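LPXTG-motif cell wall anchor domain protein (PDB 5U5O) probably mediates adhesion as a giant bacterial adhesin, whose Ig-like domains in this fragment are stapled internally by disulfide, isopeptide and ester cross-links. Local coordinates at residues V33-V38 with Y44-Q49; T68-K71 with S75-K78. All coordinates share one frame; numbering follows the deposited sequence.

Contact 1 of 2, residues V33-V38 with Y44-Q49; sequences VRLYNV and YAIAGQ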
loop_
_atom_site.group_PDB
_atom_site.type_symbol
_atom_site.label_atom_id
_atom_site.label_comp_id
_atom_site.label_asym_id
_atom_site.label_seq_id
_atom_site.Cartn_x
_atom_site.Cartn_y
_atom_site.Cartn_z
ATOM N N VAL A 33 -1.505 -12.029 21.533
ATOM C CA VAL A 33 -0.642 -13.202 21.761
ATOM C C VAL A 33 -1.405 -14.317 22.467
ATOM O O VAL A 33 -2.075 -14.103 23.453
ATOM C CB VAL A 33 0.583 -12.774 22.573
ATOM C CG1 VAL A 33 1.515 -13.973 22.756
ATOM C CG2 VAL A 33 1.306 -11.592 21.897
ATOM N N ARG A 34 -1.314 -15.507 21.874
ATOM C CA ARG A 34 -2.006 -16.708 22.362
ATOM C C ARG A 34 -0.942 -17.698 22.867
ATOM O O ARG A 34 -0.086 -18.124 22.097
ATOM C CB ARG A 34 -2.825 -17.308 21.225
ATOM C CG ARG A 34 -3.737 -16.333 20.488
ATOM C CD ARG A 34 -5.079 -16.202 21.168
ATOM N NE ARG A 34 -5.937 -17.385 20.948
ATOM C CZ ARG A 34 -7.189 -17.509 21.383
ATOM N NH1 ARG A 34 -7.762 -16.504 22.043
ATOM N NH2 ARG A 34 -7.904 -18.614 21.156
ATOM N N LEU A 35 -0.995 -17.958 24.167
ATOM C CA LEU A 35 -0.041 -18.863 24.803
ATOM C C LEU A 35 -0.701 -20.211 25.032
ATOM O O LEU A 35 -1.762 -20.301 25.625
ATOM C CB LEU A 35 0.430 -18.316 26.122
ATOM C CG LEU A 35 1.047 -16.912 26.073
ATOM C CD1 LEU A 35 1.444 -16.438 27.464
ATOM C CD2 LEU A 35 2.238 -16.813 25.134
ATOM N N TYR A 36 -0.046 -21.282 24.544
ATOM C CA TYR A 36 -0.628 -22.650 24.498
ATOM C C TYR A 36 0.044 -23.564 25.508
ATOM O O TYR A 36 1.262 -23.661 25.487
ATOM C CB TYR A 36 -0.481 -23.247 23.103
ATOM C CG TYR A 36 -0.996 -22.359 22.005
ATOM C CD1 TYR A 36 -2.292 -21.866 22.046
ATOM C CD2 TYR A 36 -0.200 -22.034 20.940
ATOM C CE1 TYR A 36 -2.780 -21.057 21.043
ATOM C CE2 TYR A 36 -0.668 -21.187 19.926
ATOM C CZ TYR A 36 -1.971 -20.739 19.992
ATOM O OH TYR A 36 -2.453 -19.891 18.994
ATOM N N ASN A 37 -0.755 -24.077 26.432
ATOM C CA ASN A 37 -0.254 -25.127 27.368
ATOM C C ASN A 37 0.920 -24.624 28.195
ATOM O O ASN A 37 1.860 -25.377 28.491
ATOM C CB ASN A 37 0.046 -26.454 26.640
ATOM C CG ASN A 37 -1.208 -27.113 26.177
ATOM O OD1 ASN A 37 -2.286 -26.904 26.724
ATOM N ND2 ASN A 37 -1.062 -28.028 25.223
ATOM N N VAL A 38 0.822 -23.364 28.633
ATOM C CA VAL A 38 1.750 -22.764 29.556
ATOM C C VAL A 38 1.261 -23.011 30.969
ATOM O O VAL A 38 0.117 -23.415 31.187
ATOM C CB VAL A 38 1.919 -21.239 29.289
ATOM C CG1 VAL A 38 2.796 -21.029 28.074
ATOM C CG2 VAL A 38 0.584 -20.501 29.130
ATOM N N TYR A 44 6.762 -15.801 32.039
ATOM C CA TYR A 44 7.397 -15.948 30.741
ATOM C C TYR A 44 7.751 -14.567 30.203
ATOM O O TYR A 44 7.177 -13.538 30.635
ATOM C CB TYR A 44 6.419 -16.579 29.754
ATOM C CG TYR A 44 5.996 -17.970 30.151
ATOM C CD1 TYR A 44 4.995 -18.179 31.083
ATOM C CD2 TYR A 44 6.555 -19.092 29.545
ATOM C CE1 TYR A 44 4.607 -19.465 31.461
ATOM C CE2 TYR A 44 6.152 -20.376 29.900
ATOM C CZ TYR A 44 5.176 -20.555 30.851
ATOM O OH TYR A 44 4.764 -21.810 31.268
ATOM N N ALA A 45 8.701 -14.525 29.279
ATOM C CA ALA A 45 8.925 -13.322 28.469
ATOM C C ALA A 45 8.409 -13.608 27.075
ATOM O O ALA A 45 8.584 -14.696 26.520
ATOM C CB ALA A 45 10.396 -12.937 28.417
ATOM N N ILE A 46 7.769 -12.595 26.497
ATOM C CA ILE A 46 7.316 -12.624 25.117
ATOM C C ILE A 46 7.932 -11.492 24.320
ATOM O O ILE A 46 8.125 -10.376 24.860
ATOM C CB ILE A 46 5.770 -12.648 24.990
ATOM C CG1 ILE A 46 5.107 -11.514 25.779
ATOM C CG2 ILE A 46 5.266 -14.036 25.409
ATOM C CD1 ILE A 46 3.633 -11.391 25.474
ATOM N N ALA A 47 8.211 -11.734 23.051
ATOM C CA ALA A 47 8.708 -10.673 22.148
ATOM C C ALA A 47 8.008 -10.794 20.842
ATOM O O ALA A 47 7.765 -11.913 20.336
ATOM C CB ALA A 47 10.201 -10.818 21.939
ATOM N N GLY A 48 7.704 -9.643 20.263
ATOM C CA GLY A 48 7.128 -9.552 18.940
ATOM C C GLY A 48 7.939 -8.615 18.055
ATOM O O GLY A 48 8.544 -7.642 18.546
ATOM N N GLN A 49 7.927 -8.896 16.756
ATOM C CA GLN A 49 8.535 -8.034 15.742
ATOM C C GLN A 49 7.628 -7.958 14.543
ATOM O O GLN A 49 6.983 -8.931 14.176
ATOM C CB GLN A 49 9.913 -8.523 15.289
ATOM C CG GLN A 49 10.878 -8.847 16.406
ATOM C CD GLN A 49 10.660 -10.234 17.000
ATOM O OE1 GLN A 49 10.379 -11.209 16.281
ATOM N NE2 GLN A 49 10.787 -10.333 18.318
#
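V33, L35 and V38 meet I46 and Y44 in an apolar, face-to-face contact between two sheets of the T-Q ester bond containing domain, a β-sandwich of Ig-like character. It illustrates how two strands consecutive in the chain can belong to different layers and meet mainly through side chains. I46 works with both branches. Its CG1 lies between the backbone N and the carbonyl carbon (chi1 53°), which carries CD1 to V33 CG2 at 4.3 Å and leaves CG2 to meet L35 CD2 at 4.1 Å. L35 lies athwart I46, one methyl against one methyl. Beyond the end of strand 26-36, the packing becomes aromatic. V38 CG1 sits over one face of the Y44 ring, 4.1 Å from the ring centroid and 27° off its normal, a CH-pi contact displaced toward the phenol end. V38 CB comes close to that end too, 3.5 Å from Y44 OH. Amid these apolar groups the hydroxyl is hydrogen-bonded to the backbone N of E39, so the ring under V38 is also tied to the residue that follows V38. All five touching residues are buried. Around them, M99 packs on V33, Y95 on V38 and T97 on I46, all from strand 94-104, the hydrogen-bonded neighbour of 26-36. On the opposite layer L126 of strand 118-127 and T68 and V70 of strand 64-71 reach I46, placing the contact between the four-stranded sheet and the mixed one.

Contact 2 of 2, residues T68-K71 with S75-K78; sequences TTVK and SMAK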
loop_
_atom_site.group_PDB
_atom_site.type_symbol
_atom_site.label_atom_id
_atom_site.label_comp_id
_atom_site.label_asym_id
_atom_site.label_seq_id
_atom_site.Cartn_x
_atom_site.Cartn_y
_atom_site.Cartn_z
ATOM N N THR A 68 8.072 -8.020 26.681
ATOM C CA THR A 68 7.548 -7.848 28.040
ATOM C C THR A 68 7.540 -9.189 28.763
ATOM O O THR A 68 7.822 -10.223 28.151
ATOM C CB THR A 68 6.121 -7.241 28.033
ATOM O OG1 THR A 68 5.708 -6.918 29.372
ATOM C CG2 THR A 68 5.088 -8.171 27.390
ATOM N N THR A 69 7.227 -9.168 30.054
ATOM C CA THR A 69 7.026 -10.379 30.829
ATOM C C THR A 69 5.549 -10.544 31.134
ATOM O O THR A 69 4.811 -9.548 31.233
ATOM C CB THR A 69 7.847 -10.396 32.121
ATOM O OG1 THR A 69 7.658 -9.175 32.821
ATOM C CG2 THR A 69 9.319 -10.594 31.814
ATOM N N VAL A 70 5.127 -11.807 31.264
ATOM C CA VAL A 70 3.735 -12.182 31.513
ATOM C C VAL A 70 3.691 -13.276 32.572
ATOM O O VAL A 70 4.301 -14.330 32.392
ATOM C CB VAL A 70 3.071 -12.760 30.251
ATOM C CG1 VAL A 70 1.669 -13.262 30.568
ATOM C CG2 VAL A 70 3.031 -11.736 29.128
ATOM N N LYS A 71 2.974 -13.039 33.661
ATOM C CA LYS A 71 2.739 -14.056 34.675
ATOM C C LYS A 71 1.392 -14.660 34.363
ATOM O O LYS A 71 0.357 -14.026 34.449
ATOM C CB LYS A 71 2.790 -13.487 36.084
ATOM C CG LYS A 71 2.774 -14.610 37.121
ATOM C CD LYS A 71 3.007 -14.096 38.529
ATOM C CE LYS A 71 3.090 -15.253 39.504
ATOM N NZ LYS A 71 3.390 -14.764 40.867
ATOM N N SER A 75 -7.405 -16.071 34.759
ATOM C CA SER A 75 -8.247 -15.032 34.154
ATOM C C SER A 75 -7.865 -14.716 32.704
ATOM O O SER A 75 -8.657 -14.126 31.986
ATOM C CB SER A 75 -8.201 -13.745 34.974
ATOM O OG SER A 75 -6.920 -13.190 34.868
ATOM N N MET A 76 -6.656 -15.095 32.278
ATOM C CA MET A 76 -6.229 -14.926 30.890
ATOM C C MET A 76 -6.755 -15.980 29.926
ATOM O O MET A 76 -6.578 -15.847 28.727
ATOM C CB MET A 76 -4.718 -14.867 30.778
ATOM C CG MET A 76 -4.074 -13.705 31.506
ATOM S SD MET A 76 -2.310 -14.034 31.662
ATOM C CE MET A 76 -1.790 -12.537 32.473
ATOM N N ALA A 77 -7.382 -17.023 30.464
ATOM C CA ALA A 77 -7.799 -18.145 29.643
ATOM C C ALA A 77 -8.882 -17.718 28.649
ATOM O O ALA A 77 -9.803 -16.979 28.990
ATOM C CB ALA A 77 -8.316 -19.269 30.517
ATOM N N LYS A 78 -8.737 -18.169 27.406
ATOM C CA LYS A 78 -9.741 -17.945 26.374
ATOM C C LYS A 78 -10.017 -19.232 25.621
ATOM O O LYS A 78 -9.160 -20.114 25.550
ATOM C CB LYS A 78 -9.274 -16.879 25.384
ATOM C CG LYS A 78 -9.002 -15.513 25.996
ATOM C CD LYS A 78 -10.272 -14.883 26.537
ATOM C CE LYS A 78 -10.002 -13.575 27.272
ATOM N NZ LYS A 78 -9.371 -13.710 28.628
#
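M76 reaches across to V70 and K71 in a small, partly buried contact at the margin of the same sandwich, a useful example of one long flexible side chain spanning the gap after a strand ends. Residues 68-71 finish strand 64-71, whereas 75-76 end a 3-10 segment that leads into a weakly bonded strand at about 77-78. The CB of M76 points toward the other segment but is still 6.6 Å from V70 CG1, and CG lies 5.8 Å from that same V70 methyl. Beyond CG the chain is extended, with chi2 164° and chi3 178°, and it spends its whole length in crossing. SD then comes within 4.2 Å of V70 CG1, and it also takes a hydrogen bond from a residue adjoining one of the segments. The terminal CE does most of the touching: it is 4.0 Å from V70 CG1 and 3.3 Å from K71 O. That oxygen lies beside the methyl, nearly at right angles to the SD-CE bond, rather than beyond its end. V70 was modelled in two conformers, so its two contacts with the thioether describe one of them, while the approach to K71 O involves the backbone. The K71 side chain itself is extended and leads away. Y95 of strand 94-104 also packs on M76, whose backbone is hydrogen-bonded to E96. Chemically, the thioether offers a soft, mixed surface: its methyl can rest on a valine branch and also face a carbonyl oxygen, to which carbon next to sulfur, being slightly polarised, is probably a mildly attractive neighbour.

How the contacts relate
From the N terminus, strand 26-36 of the four-stranded sheet turns over through residues 37-42 into strand 43-52 of the mixed sheet, and contact 1 closes that crossing. The chain then doubles back as strand 64-71, antiparallel to 43-52, before a short loop and a 3-10 segment return it to the four-stranded sheet at the weakly bonded outer strand at about 77-78; contact 2 closes this return just before that strand. The two lie in series, neither nested nor crossed, with centres about 9 Å apart. They are joined directly by probable backbone hydrogen bonds, Y44 O to V70 N at 2.8 Å and I46 N to T68 O at 2.9 Å. Together they tie the two layers at one end of the domain.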